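Local coordinates for protein glutathione S-transferase (Vibrio parahaemolyticus, PDB 7MIQ) that probably conjugates glutathione to electrophilic substrates, as a dimeric Gtt2-class glutathione transferase with a thioredoxin-like domain followed by an all-helical one, at residues P53-D58 against R71-A76; Y107-A112 against Y168-F173; P143-R148 against E153-D158. All coordinates share one frame; numbering follows the deposited sequence.

Contact 1 joins strand 54-56 of the four-stranded mixed sheet to helix 66-76 in the N-terminal thioredoxin-like domain, whereas contacts 2 and 3 lie in the helical C-terminal domain. Along the chain, contact 1 closes before helix 88-114 leads into contact 2, and contact 3 falls between the two segments of contact 2. The centres of contacts 1 and 2 are about 24 Å apart and those of contacts 1 and 3 about 28 Å, without touching. Contacts 2 and 3, about 17 Å apart between centres, do touch: Phe-170 and Ile-171 pack on Leu-145. Both domains reach the dimer interface, contact 1 broadly and contact 2 through Tyr-107, while contact 3 meets no other chain of the dimer.

Contact 1 of 3, residues P53-D58 against R71-A76; sequences PLLELD and RYLDEA
Leu-57 and Tyr-72 approach from opposite directions, the leucine bringing its forked end against the outer half of the phenol ring. From CB, a chi1 of -52° swings CG of Leu-57 toward the helix, and chi2 near 180° (-174°) completes the placing of the two methyls. They sit next to each other on one side of the ring. CD2 lies by CE1 and CZ (3.5 Å from Leu-57 CD2 to Tyr-72 CE1), and CD1 reaches further out, 3.5 Å from Tyr-72 OH and 3.7 Å from Tyr-72 CZ. This is the sheet-to-helix packing of the thioredoxin-like domain: strand 54-56, entered through Pro-53, the cis-proline typical of the thioredoxin fold, lies with the turn after it against helix 66-76, and no hydrogen bond crosses between the segments. Leu-55 meets the inner part of the ring, nearer the tyrosine's own backbone. Its side chain crosses that of Tyr-72 at about a right angle, with Leu-55 CD2 3.9 Å from Tyr-72 CD1. The same methyl is 4.2 Å from Leu-73 CD2, and Leu-73 in turn packs on Leu-19 of helix 10-22. Tyr-72 also rests on Ile-63, while Leu-89 and Ala-92 of the second subunit pack on Leu-57 and Tyr-72 respectively.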
ATOM      1  N   PRO A  53       9.535 -10.194   6.342  1.00 18.96           N
ATOM      2  CA  PRO A  53      10.243 -11.207   5.547  1.00 20.40           C
ATOM      3  C   PRO A  53      11.144 -10.626   4.462  1.00 14.58           C
ATOM      4  O   PRO A  53      10.949  -9.493   4.018  1.00 14.30           O
ATOM      5  CB  PRO A  53       9.104 -12.008   4.914  1.00 19.18           C
ATOM      6  CG  PRO A  53       8.002 -11.017   4.781  1.00 19.63           C
ATOM      7  CD  PRO A  53       8.101 -10.139   6.003  1.00 15.41           C
ATOM      8  N   LEU A  54      12.126 -11.419   4.041  1.00 13.93           N
ATOM      9  CA  LEU A  54      13.067 -11.019   3.002  1.00 15.31           C
ATOM     10  C   LEU A  54      13.281 -12.205   2.078  1.00 16.65           C
ATOM     11  O   LEU A  54      13.666 -13.285   2.535  1.00 17.82           O
ATOM     12  CB  LEU A  54      14.399 -10.558   3.606  1.00 17.55           C
ATOM     13  CG  LEU A  54      15.455 -10.026   2.631  1.00 20.57           C
ATOM     14  CD1 LEU A  54      14.938  -8.795   1.892  1.00 20.05           C
ATOM     15  CD2 LEU A  54      16.756  -9.707   3.368  1.00 23.54           C
ATOM     16  N   LEU A  55      13.023 -12.008   0.788  1.00 13.77           N
ATOM     17  CA  LEU A  55      13.215 -13.047  -0.216  1.00 13.71           C
ATOM     18  C   LEU A  55      14.539 -12.818  -0.932  1.00 17.57           C
ATOM     19  O   LEU A  55      14.825 -11.700  -1.370  1.00 19.84           O
ATOM     20  CB  LEU A  55      12.071 -13.050  -1.230  1.00 14.09           C
ATOM     21  CG  LEU A  55      12.183 -14.125  -2.312  1.00 14.80           C
ATOM     22  CD1 LEU A  55      11.959 -15.506  -1.705  1.00 14.82           C
ATOM     23  CD2 LEU A  55      11.200 -13.853  -3.435  1.00 17.02           C
ATOM     24  N   GLU A  56      15.343 -13.873  -1.048  1.00 17.33           N
ATOM     25  CA  GLU A  56      16.637 -13.800  -1.715  1.00 15.33           C
ATOM     26  C   GLU A  56      16.610 -14.725  -2.923  1.00 18.23           C
ATOM     27  O   GLU A  56      16.408 -15.935  -2.776  1.00 19.05           O
ATOM     28  CB  GLU A  56      17.772 -14.179  -0.761  1.00 20.89           C
ATOM     29  CG  GLU A  56      19.165 -13.923  -1.318  1.00 23.61           C
ATOM     30  CD  GLU A  56      20.263 -14.323  -0.347  1.00 35.21           C
ATOM     31  OE1 GLU A  56      20.205 -15.448   0.193  1.00 37.82           O
ATOM     32  OE2 GLU A  56      21.179 -13.507  -0.119  1.00 38.52           O
ATOM     33  N   LEU A  57      16.798 -14.156  -4.110  1.00 19.36           N
ATOM     34  CA  LEU A  57      16.772 -14.923  -5.346  1.00 21.01           C
ATOM     35  C   LEU A  57      18.088 -15.675  -5.539  1.00 18.43           C
ATOM     36  O   LEU A  57      19.087 -15.420  -4.861  1.00 20.07           O
ATOM     37  CB  LEU A  57      16.512 -14.002  -6.539  1.00 21.95           C
ATOM     38  CG  LEU A  57      15.297 -13.086  -6.427  1.00 22.75           C
ATOM     39  CD1 LEU A  57      15.062 -12.335  -7.731  1.00 20.05           C
ATOM     40  CD2 LEU A  57      14.066 -13.885  -6.023  1.00 21.21           C
ATOM     41  N   ASP A  58      18.082 -16.606  -6.500  1.00 23.61           N
ATOM     42  CA  ASP A  58      19.280 -17.392  -6.780  1.00 28.58           C
ATOM     43  C   ASP A  58      20.482 -16.512  -7.097  1.00 28.09           C
ATOM     44  O   ASP A  58      21.610 -16.851  -6.721  1.00 27.69           O
ATOM     45  CB  ASP A  58      19.021 -18.361  -7.935  1.00 32.88           C
ATOM     46  CG  ASP A  58      18.128 -19.519  -7.536  1.00 43.03           C
ATOM     47  OD1 ASP A  58      18.114 -19.872  -6.337  1.00 45.53           O
ATOM     48  OD2 ASP A  58      17.442 -20.074  -8.420  1.00 51.71           O
ATOM     49  N   ARG A  71       4.053 -11.061  -4.871  1.00 14.17           N
ATOM     50  CA  ARG A  71       3.922 -10.802  -6.302  1.00 16.07           C
ATOM     51  C   ARG A  71       4.988 -11.548  -7.095  1.00 13.90           C
ATOM     52  O   ARG A  71       4.699 -12.116  -8.156  1.00 14.89           O
ATOM     53  CB  ARG A  71       3.987  -9.299  -6.586  1.00 15.93           C
ATOM     54  CG  ARG A  71       3.737  -8.961  -8.057  1.00 18.40           C
ATOM     55  CD  ARG A  71       3.677  -7.459  -8.338  1.00 17.00           C
ATOM     56  NE  ARG A  71       2.630  -6.784  -7.580  1.00 17.60           N
ATOM     57  CZ  ARG A  71       1.334  -6.850  -7.860  1.00 19.71           C
ATOM     58  NH1 ARG A  71       0.878  -7.582  -8.864  1.00 15.28           N
ATOM     59  NH2 ARG A  71       0.474  -6.170  -7.108  1.00 15.37           N
ATOM     60  N   TYR A  72       6.226 -11.572  -6.595  1.00 13.13           N
ATOM     61  CA  TYR A  72       7.274 -12.326  -7.278  1.00 14.23           C
ATOM     62  C   TYR A  72       6.979 -13.821  -7.248  1.00 17.97           C
ATOM     63  O   TYR A  72       7.093 -14.510  -8.272  1.00 17.41           O
ATOM     64  CB  TYR A  72       8.640 -12.040  -6.648  1.00 13.35           C
ATOM     65  CG  TYR A  72       9.782 -12.651  -7.434  1.00 19.57           C
ATOM     66  CD1 TYR A  72      10.183 -13.969  -7.215  1.00 21.82           C
ATOM     67  CD2 TYR A  72      10.443 -11.919  -8.411  1.00 13.27           C
ATOM     68  CE1 TYR A  72      11.218 -14.536  -7.947  1.00 19.24           C
ATOM     69  CE2 TYR A  72      11.480 -12.475  -9.142  1.00 16.46           C
ATOM     70  CZ  TYR A  72      11.861 -13.782  -8.907  1.00 19.11           C
ATOM     71  OH  TYR A  72      12.886 -14.335  -9.638  1.00 19.14           O
ATOM     72  N   LEU A  73       6.601 -14.344  -6.077  1.00 13.40           N
ATOM     73  CA  LEU A  73       6.326 -15.772  -5.950  1.00 12.87           C
ATOM     74  C   LEU A  73       5.149 -16.201  -6.811  1.00 16.82           C
ATOM     75  O   LEU A  73       5.118 -17.342  -7.287  1.00 13.05           O
ATOM     76  CB  LEU A  73       6.056 -16.128  -4.490  1.00 15.15           C
ATOM     77  CG  LEU A  73       7.218 -15.946  -3.514  1.00 18.26           C
ATOM     78  CD1 LEU A  73       6.731 -16.115  -2.073  1.00 17.32           C
ATOM     79  CD2 LEU A  73       8.341 -16.916  -3.831  1.00 18.89           C
ATOM     80  N   ASP A  74       4.167 -15.315  -7.005  1.00 16.73           N
ATOM     81  CA  ASP A  74       3.032 -15.641  -7.864  1.00 14.81           C
ATOM     82  C   ASP A  74       3.495 -15.965  -9.280  1.00 18.38           C
ATOM     83  O   ASP A  74       2.971 -16.883  -9.919  1.00 17.03           O
ATOM     84  CB  ASP A  74       2.035 -14.480  -7.871  1.00 13.96           C
ATOM     85  CG  ASP A  74       0.714 -14.842  -8.541  1.00 18.57           C
ATOM     86  OD1 ASP A  74       0.209 -15.958  -8.308  1.00 20.46           O
ATOM     87  OD2 ASP A  74       0.168 -13.999  -9.282  1.00 18.63           O
ATOM     88  N   GLU A  75       4.488 -15.232  -9.782  1.00 17.84           N
ATOM     89  CA  GLU A  75       5.026 -15.522 -11.103  1.00 21.42           C
ATOM     90  C   GLU A  75       6.062 -16.635 -11.077  1.00 20.52           C
ATOM     91  O   GLU A  75       6.274 -17.292 -12.102  1.00 19.73           O
ATOM     92  CB  GLU A  75       5.637 -14.259 -11.712  1.00 19.47           C
ATOM     93  CG  GLU A  75       4.636 -13.140 -11.915  1.00 24.28           C
ATOM     94  CD  GLU A  75       5.223 -11.959 -12.658  1.00 21.44           C
ATOM     95  OE1 GLU A  75       5.877 -12.175 -13.699  1.00 22.81           O
ATOM     96  OE2 GLU A  75       5.039 -10.816 -12.195  1.00 18.50           O
ATOM     97  N   ALA A  76       6.704 -16.863  -9.929  1.00 17.80           N
ATOM     98  CA  ALA A  76       7.714 -17.911  -9.840  1.00 18.90           C
ATOM     99  C   ALA A  76       7.090 -19.300  -9.838  1.00 24.71           C
ATOM    100  O   ALA A  76       7.681 -20.240 -10.379  1.00 21.88           O
ATOM    101  CB  ALA A  76       8.569 -17.715  -8.589  1.00 16.08           C
TER

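Contact 2 of 3, residues Y107-A112 against Y168-F173; sequences YAAFQA and YIFIGF
Phe-173 presents the edge of its ring to one face of Phe-110, an edge-to-face pair with centroids 4.4 Å apart and planes inclined at 56°. The leading atom is Phe-173 CZ, which stands over the Phe-110 face but is displaced toward the rim, 3.3 Å from Phe-110 CE1. Beside it, Phe-173 CE2 comes within 3.5 Å of Phe-110 CZ, so that the CE2-CZ edge of Phe-173 lies over the Phe-110 ring. The pair sits where helix 88-114 and helix 162-177 run side by side in the helical C-terminal domain of the glutathione transferase fold; their local axes approach to 9.4 Å and are inclined at 31°. Ala-109 faces the other helix, and its CB lies 3.7 Å from Phe-173 CB. The same Ala-109 CB also meets Phe-170 at the edge of the ring, close to the ring plane, 4.1 Å from Phe-170 CD1. The CB of Phe-170 does not itself point at helix 88-114; with CG roughly anti to the backbone N (chi1 159°), the ring edge is brought round to the alanine. Phe-173 also touches Leu-106 of helix 88-114 and Pro-10 of helix 10-22.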
ATOM      1  N   TYR A 107      -2.972  -1.713   9.089  1.00 20.61           N
ATOM      2  CA  TYR A 107      -2.016  -0.752   9.628  1.00 25.06           C
ATOM      3  C   TYR A 107      -2.513  -0.154  10.940  1.00 22.83           C
ATOM      4  O   TYR A 107      -1.741  -0.001  11.895  1.00 25.44           O
ATOM      5  CB  TYR A 107      -1.750   0.353   8.605  1.00 35.83           C
ATOM      6  CG  TYR A 107      -1.023  -0.071   7.345  1.00 57.43           C
ATOM      7  CD1 TYR A 107      -0.313  -1.265   7.284  1.00 55.07           C
ATOM      8  CD2 TYR A 107      -1.041   0.740   6.213  1.00 61.61           C
ATOM      9  CE1 TYR A 107       0.354  -1.642   6.125  1.00 51.79           C
ATOM     10  CE2 TYR A 107      -0.380   0.373   5.055  1.00 49.25           C
ATOM     11  CZ  TYR A 107       0.316  -0.817   5.015  1.00 67.11           C
ATOM     12  OH  TYR A 107       0.974  -1.177   3.859  1.00 61.62           O
ATOM     13  N   ALA A 108      -3.801   0.193  11.006  1.00 21.56           N
ATOM     14  CA  ALA A 108      -4.362   0.717  12.246  1.00 23.45           C
ATOM     15  C   ALA A 108      -4.342  -0.325  13.357  1.00 30.76           C
ATOM     16  O   ALA A 108      -4.156   0.024  14.529  1.00 27.95           O
ATOM     17  CB  ALA A 108      -5.787   1.216  12.007  1.00 29.43           C
ATOM     18  N   ALA A 109      -4.528  -1.604  13.014  1.00 23.03           N
ATOM     19  CA  ALA A 109      -4.478  -2.653  14.028  1.00 23.96           C
ATOM     20  C   ALA A 109      -3.063  -2.839  14.558  1.00 32.26           C
ATOM     21  O   ALA A 109      -2.868  -3.031  15.764  1.00 29.32           O
ATOM     22  CB  ALA A 109      -5.015  -3.965  13.456  1.00 23.64           C
ATOM     23  N   PHE A 110      -2.067  -2.799  13.668  1.00 26.86           N
ATOM     24  CA  PHE A 110      -0.670  -2.825  14.091  1.00 31.15           C
ATOM     25  C   PHE A 110      -0.383  -1.711  15.091  1.00 36.58           C
ATOM     26  O   PHE A 110       0.179  -1.952  16.166  1.00 38.32           O
ATOM     27  CB  PHE A 110       0.251  -2.685  12.876  1.00 36.98           C
ATOM     28  CG  PHE A 110       0.733  -3.991  12.305  1.00 43.87           C
ATOM     29  CD1 PHE A 110       1.711  -4.729  12.952  1.00 54.23           C
ATOM     30  CD2 PHE A 110       0.235  -4.464  11.100  1.00 44.16           C
ATOM     31  CE1 PHE A 110       2.172  -5.921  12.421  1.00 62.93           C
ATOM     32  CE2 PHE A 110       0.689  -5.659  10.565  1.00 48.19           C
ATOM     33  CZ  PHE A 110       1.659  -6.388  11.227  1.00 51.00           C
ATOM     34  N   GLN A 111      -0.764  -0.478  14.747  1.00 30.03           N
ATOM     35  CA  GLN A 111      -0.448   0.668  15.594  1.00 38.01           C
ATOM     36  C   GLN A 111      -1.131   0.567  16.951  1.00 39.23           C
ATOM     37  O   GLN A 111      -0.532   0.903  17.979  1.00 36.29           O
ATOM     38  CB  GLN A 111      -0.846   1.965  14.889  1.00 33.90           C
ATOM     39  CG  GLN A 111       0.009   2.298  13.678  1.00 39.46           C
ATOM     40  CD  GLN A 111       1.467   2.511  14.038  1.00 55.11           C
ATOM     41  OE1 GLN A 111       1.786   3.025  15.111  1.00 51.99           O
ATOM     42  NE2 GLN A 111       2.362   2.108  13.143  1.00 70.37           N
ATOM     43  N   ALA A 112      -2.386   0.117  16.978  1.00 33.68           N
ATOM     44  CA  ALA A 112      -3.075  -0.047  18.253  1.00 29.49           C
ATOM     45  C   ALA A 112      -2.441  -1.160  19.077  1.00 36.70           C
ATOM     46  O   ALA A 112      -2.356  -1.060  20.307  1.00 35.81           O
ATOM     47  CB  ALA A 112      -4.558  -0.329  18.019  1.00 24.32           C
ATOM     48  N   TYR A 168      -7.696 -11.704   6.703  1.00 12.89           N
ATOM     49  CA  TYR A 168      -7.613 -12.705   7.763  1.00 13.42           C
ATOM     50  C   TYR A 168      -6.616 -12.288   8.838  1.00 14.45           C
ATOM     51  O   TYR A 168      -6.916 -12.365  10.036  1.00 14.26           O
ATOM     52  CB  TYR A 168      -7.245 -14.056   7.142  1.00 12.87           C
ATOM     53  CG  TYR A 168      -6.809 -15.160   8.088  1.00 13.34           C
ATOM     54  CD1 TYR A 168      -7.736 -16.024   8.662  1.00 16.37           C
ATOM     55  CD2 TYR A 168      -5.461 -15.370   8.361  1.00 15.56           C
ATOM     56  CE1 TYR A 168      -7.328 -17.053   9.510  1.00 16.77           C
ATOM     57  CE2 TYR A 168      -5.048 -16.387   9.200  1.00 19.02           C
ATOM     58  CZ  TYR A 168      -5.981 -17.226   9.771  1.00 21.63           C
ATOM     59  OH  TYR A 168      -5.552 -18.237  10.599  1.00 19.44           O
ATOM     60  N   ILE A 169      -5.435 -11.814   8.429  1.00 13.37           N
ATOM     61  CA  ILE A 169      -4.450 -11.332   9.395  1.00 15.30           C
ATOM     62  C   ILE A 169      -4.994 -10.129  10.158  1.00 17.48           C
ATOM     63  O   ILE A 169      -4.809 -10.015  11.377  1.00 14.96           O
ATOM     64  CB  ILE A 169      -3.119 -11.003   8.688  1.00 15.47           C
ATOM     65  CG1 ILE A 169      -2.497 -12.268   8.088  1.00 12.69           C
ATOM     66  CG2 ILE A 169      -2.142 -10.330   9.654  1.00 15.54           C
ATOM     67  CD1 ILE A 169      -2.141 -13.321   9.117  1.00 14.86           C
ATOM     68  N   PHE A 170      -5.679  -9.219   9.457  1.00 19.52           N
ATOM     69  CA  PHE A 170      -6.256  -8.043  10.109  1.00 14.84           C
ATOM     70  C   PHE A 170      -7.281  -8.443  11.163  1.00 16.54           C
ATOM     71  O   PHE A 170      -7.233  -7.966  12.304  1.00 16.73           O
ATOM     72  CB  PHE A 170      -6.879  -7.116   9.056  1.00 16.26           C
ATOM     73  CG  PHE A 170      -7.919  -6.166   9.606  1.00 16.55           C
ATOM     74  CD1 PHE A 170      -7.612  -5.279  10.628  1.00 17.63           C
ATOM     75  CD2 PHE A 170      -9.205  -6.152   9.083  1.00 20.32           C
ATOM     76  CE1 PHE A 170      -8.573  -4.408  11.128  1.00 17.71           C
ATOM     77  CE2 PHE A 170     -10.168  -5.287   9.576  1.00 17.47           C
ATOM     78  CZ  PHE A 170      -9.852  -4.412  10.599  1.00 17.32           C
ATOM     79  N   ILE A 171      -8.221  -9.320  10.802  1.00 16.60           N
ATOM     80  CA  ILE A 171      -9.233  -9.737  11.769  1.00 16.48           C
ATOM     81  C   ILE A 171      -8.595 -10.535  12.903  1.00 15.85           C
ATOM     82  O   ILE A 171      -9.023 -10.429  14.061  1.00 17.91           O
ATOM     83  CB  ILE A 171     -10.358 -10.521  11.061  1.00 16.16           C
ATOM     84  CG1 ILE A 171     -11.165  -9.593  10.141  1.00 14.52           C
ATOM     85  CG2 ILE A 171     -11.280 -11.204  12.071  1.00 15.53           C
ATOM     86  CD1 ILE A 171     -11.721  -8.348  10.832  1.00 16.28           C
ATOM     87  N   GLY A 172      -7.556 -11.322  12.607  1.00 17.96           N
ATOM     88  CA  GLY A 172      -6.802 -11.966  13.673  1.00 17.06           C
ATOM     89  C   GLY A 172      -6.222 -10.968  14.657  1.00 23.89           C
ATOM     90  O   GLY A 172      -6.275 -11.177  15.874  1.00 22.74           O
ATOM     91  N   PHE A 173      -5.660  -9.871  14.144  1.00 22.53           N
ATOM     92  CA  PHE A 173      -5.204  -8.784  15.006  1.00 17.98           C
ATOM     93  C   PHE A 173      -6.334  -8.286  15.898  1.00 21.67           C
ATOM     94  O   PHE A 173      -6.179  -8.178  17.120  1.00 17.57           O
ATOM     95  CB  PHE A 173      -4.666  -7.628  14.157  1.00 20.46           C
ATOM     96  CG  PHE A 173      -3.167  -7.532  14.117  1.00 23.21           C
ATOM     97  CD1 PHE A 173      -2.455  -7.144  15.237  1.00 30.99           C
ATOM     98  CD2 PHE A 173      -2.477  -7.788  12.943  1.00 30.12           C
ATOM     99  CE1 PHE A 173      -1.078  -7.042  15.197  1.00 30.32           C
ATOM    100  CE2 PHE A 173      -1.096  -7.688  12.897  1.00 34.93           C
ATOM    101  CZ  PHE A 173      -0.398  -7.315  14.029  1.00 31.01           C
TER

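Contact 3 of 3, residues P143-R148 against E153-D158; sequences PTLDTR and EYIATD. Unlike the reference sequence in segment 143-148: Thr-147 (reference Gln).
Arg-148 grips the carbonyl of Ile-155 at one end of this contact, and Leu-145 packs on the Ile-155 side chain at the other. Arg-148 NE donates to Ile-155 O over 2.8 Å along an almost straight path, 169° at the hydrogen, with the oxygen in the guanidinium plane. Arg-148 NH2 adds two weak bonds, one to Ala-156 O at 3.0 Å and one to Ile-155 O at 3.3 Å. A bend at chi2 (57°) in an otherwise extended arginine chain turns this edge of the guanidinium onto the two successive carbonyls. Helix 127-151 is thus tied to the loop leading to helix 162-177 in the helical domain of the glutathione transferase fold; Ile-155 N bonds to Asp-164 OD1 of that next helix, so Ile-155 is held at both its N-H and its C=O. NH1 forms a salt bridge with Glu-151, and Trp-97 of helix 88-114 packs on Arg-148. The apolar end is likewise well packed: Leu-145 CD1 lies 4.0 Å from both Ile-155 CD1 and Ile-155 CG1. Val-163 and Trp-192 also touch Ile-155, and Ile-189 and Phe-170 touch Leu-145. On the solvent side, by contrast, exposed Asp-158 stays apart from the arginine, its OD1 6.6 Å from Arg-148 NH2.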
ATOM      1  N   PRO A 143     -17.599  -2.028  10.289  1.00 26.58           N
ATOM      2  CA  PRO A 143     -18.894  -2.031   9.585  1.00 22.99           C
ATOM      3  C   PRO A 143     -18.750  -1.989   8.076  1.00 20.58           C
ATOM      4  O   PRO A 143     -19.513  -2.655   7.364  1.00 23.18           O
ATOM      5  CB  PRO A 143     -19.590  -0.772  10.122  1.00 24.19           C
ATOM      6  CG  PRO A 143     -18.961  -0.520  11.436  1.00 25.37           C
ATOM      7  CD  PRO A 143     -17.535  -0.957  11.302  1.00 25.29           C
ATOM      8  N   THR A 144     -17.785  -1.217   7.566  1.00 23.15           N
ATOM      9  CA  THR A 144     -17.559  -1.164   6.125  1.00 24.47           C
ATOM     10  C   THR A 144     -17.179  -2.534   5.578  1.00 20.36           C
ATOM     11  O   THR A 144     -17.650  -2.939   4.508  1.00 23.61           O
ATOM     12  CB  THR A 144     -16.470  -0.139   5.803  1.00 25.58           C
ATOM     13  OG1 THR A 144     -16.852   1.142   6.313  1.00 29.14           O
ATOM     14  CG2 THR A 144     -16.251  -0.041   4.301  1.00 25.86           C
ATOM     15  N   LEU A 145     -16.325  -3.263   6.300  1.00 18.61           N
ATOM     16  CA  LEU A 145     -15.946  -4.602   5.862  1.00 21.45           C
ATOM     17  C   LEU A 145     -17.121  -5.568   5.952  1.00 17.80           C
ATOM     18  O   LEU A 145     -17.314  -6.405   5.063  1.00 17.70           O
ATOM     19  CB  LEU A 145     -14.771  -5.111   6.695  1.00 16.39           C
ATOM     20  CG  LEU A 145     -14.200  -6.470   6.292  1.00 17.16           C
ATOM     21  CD1 LEU A 145     -13.763  -6.456   4.833  1.00 20.82           C
ATOM     22  CD2 LEU A 145     -13.032  -6.842   7.208  1.00 15.12           C
ATOM     23  N   ASP A 146     -17.908  -5.479   7.024  1.00 18.55           N
ATOM     24  CA  ASP A 146     -19.057  -6.368   7.166  1.00 20.25           C
ATOM     25  C   ASP A 146     -20.080  -6.132   6.061  1.00 19.11           C
ATOM     26  O   ASP A 146     -20.645  -7.086   5.513  1.00 20.73           O
ATOM     27  CB  ASP A 146     -19.698  -6.182   8.538  1.00 21.34           C
ATOM     28  CG  ASP A 146     -20.803  -7.184   8.801  1.00 28.45           C
ATOM     29  OD1 ASP A 146     -20.489  -8.335   9.175  1.00 23.85           O
ATOM     30  OD2 ASP A 146     -21.982  -6.825   8.619  1.00 28.65           O
ATOM     31  N   THR A 147     -20.336  -4.867   5.719  1.00 23.13           N
ATOM     32  CA  THR A 147     -21.287  -4.581   4.649  1.00 18.72           C
ATOM     33  C   THR A 147     -20.781  -5.114   3.315  1.00 19.75           C
ATOM     34  O   THR A 147     -21.555  -5.673   2.527  1.00 19.18           O
ATOM     35  CB  THR A 147     -21.561  -3.079   4.569  1.00 26.92           C
ATOM     36  OG1 THR A 147     -22.191  -2.646   5.781  1.00 29.54           O
ATOM     37  CG2 THR A 147     -22.478  -2.761   3.394  1.00 30.95           C
ATOM     38  N   ARG A 148     -19.479  -4.975   3.056  1.00 20.29           N
ATOM     39  CA  ARG A 148     -18.894  -5.551   1.851  1.00 23.20           C
ATOM     40  C   ARG A 148     -19.111  -7.058   1.803  1.00 23.55           C
ATOM     41  O   ARG A 148     -19.518  -7.607   0.772  1.00 21.88           O
ATOM     42  CB  ARG A 148     -17.403  -5.211   1.780  1.00 21.44           C
ATOM     43  CG  ARG A 148     -16.661  -5.895   0.642  1.00 21.52           C
ATOM     44  CD  ARG A 148     -17.278  -5.566  -0.710  1.00 17.66           C
ATOM     45  NE  ARG A 148     -16.472  -6.090  -1.807  1.00 18.23           N
ATOM     46  CZ  ARG A 148     -16.822  -6.042  -3.085  1.00 21.30           C
ATOM     47  NH1 ARG A 148     -17.972  -5.513  -3.469  1.00 21.67           N
ATOM     48  NH2 ARG A 148     -15.998  -6.542  -4.001  1.00 23.35           N
ATOM     49  N   GLU A 153     -18.738 -12.600  -1.716  1.00 18.86           N
ATOM     50  CA  GLU A 153     -18.290 -13.771  -0.969  1.00 21.70           C
ATOM     51  C   GLU A 153     -16.899 -13.555  -0.384  1.00 21.34           C
ATOM     52  O   GLU A 153     -16.603 -14.020   0.723  1.00 18.39           O
ATOM     53  CB  GLU A 153     -18.318 -15.018  -1.850  1.00 19.86           C
ATOM     54  CG  GLU A 153     -18.062 -16.291  -1.051  1.00 20.83           C
ATOM     55  CD  GLU A 153     -18.247 -17.558  -1.855  1.00 37.08           C
ATOM     56  OE1 GLU A 153     -18.582 -17.466  -3.055  1.00 52.75           O
ATOM     57  OE2 GLU A 153     -18.050 -18.651  -1.280  1.00 35.38           O
ATOM     58  N   TYR A 154     -16.035 -12.854  -1.109  1.00 19.41           N
ATOM     59  CA  TYR A 154     -14.709 -12.503  -0.629  1.00 18.55           C
ATOM     60  C   TYR A 154     -14.556 -10.987  -0.675  1.00 18.82           C
ATOM     61  O   TYR A 154     -15.434 -10.269  -1.158  1.00 16.40           O
ATOM     62  CB  TYR A 154     -13.632 -13.229  -1.445  1.00 15.81           C
ATOM     63  CG  TYR A 154     -13.735 -14.737  -1.294  1.00 17.97           C
ATOM     64  CD1 TYR A 154     -13.198 -15.378  -0.187  1.00 16.59           C
ATOM     65  CD2 TYR A 154     -14.399 -15.513  -2.241  1.00 19.34           C
ATOM     66  CE1 TYR A 154     -13.298 -16.751  -0.031  1.00 18.58           C
ATOM     67  CE2 TYR A 154     -14.506 -16.890  -2.093  1.00 19.65           C
ATOM     68  CZ  TYR A 154     -13.952 -17.501  -0.985  1.00 25.15           C
ATOM     69  OH  TYR A 154     -14.048 -18.865  -0.824  1.00 24.91           O
ATOM     70  N   ILE A 155     -13.442 -10.483  -0.142  1.00 13.72           N
ATOM     71  CA  ILE A 155     -13.341  -9.043   0.088  1.00 15.30           C
ATOM     72  C   ILE A 155     -13.251  -8.284  -1.233  1.00 14.91           C
ATOM     73  O   ILE A 155     -14.038  -7.364  -1.492  1.00 17.15           O
ATOM     74  CB  ILE A 155     -12.150  -8.718   1.005  1.00 16.17           C
ATOM     75  CG1 ILE A 155     -12.363  -9.339   2.390  1.00 14.51           C
ATOM     76  CG2 ILE A 155     -11.989  -7.214   1.129  1.00 15.07           C
ATOM     77  CD1 ILE A 155     -11.208  -9.101   3.350  1.00 13.04           C
ATOM     78  N   ALA A 156     -12.289  -8.646  -2.082  1.00 14.59           N
ATOM     79  CA  ALA A 156     -12.009  -7.842  -3.269  1.00 16.10           C
ATOM     80  C   ALA A 156     -12.949  -8.174  -4.421  1.00 17.75           C
ATOM     81  O   ALA A 156     -13.369  -7.275  -5.160  1.00 16.26           O
ATOM     82  CB  ALA A 156     -10.557  -8.042  -3.710  1.00 15.76           C
ATOM     83  N   THR A 157     -13.254  -9.458  -4.606  1.00 14.98           N
ATOM     84  CA  THR A 157     -14.076  -9.944  -5.712  1.00 18.10           C
ATOM     85  C   THR A 157     -14.938 -11.090  -5.189  1.00 23.76           C
ATOM     86  O   THR A 157     -15.010 -11.339  -3.981  1.00 21.86           O
ATOM     87  CB  THR A 157     -13.212 -10.412  -6.894  1.00 20.23           C
ATOM     88  OG1 THR A 157     -12.440 -11.547  -6.492  1.00 20.30           O
ATOM     89  CG2 THR A 157     -12.266  -9.311  -7.377  1.00 17.82           C
ATOM     90  N   ASP A 158     -15.587 -11.806  -6.108  1.00 21.82           N
ATOM     91  CA  ASP A 158     -16.286 -13.035  -5.751  1.00 22.72           C
ATOM     92  C   ASP A 158     -15.359 -14.239  -5.656  1.00 22.56           C
ATOM     93  O   ASP A 158     -15.833 -15.343  -5.366  1.00 22.64           O
ATOM     94  CB  ASP A 158     -17.411 -13.313  -6.749  1.00 25.79           C
ATOM     95  CG  ASP A 158     -18.608 -12.407  -6.538  1.00 37.38           C
ATOM     96  OD1 ASP A 158     -19.047 -12.274  -5.374  1.00 41.54           O
ATOM     97  OD2 ASP A 158     -19.090 -11.816  -7.524  1.00 47.97           O
TER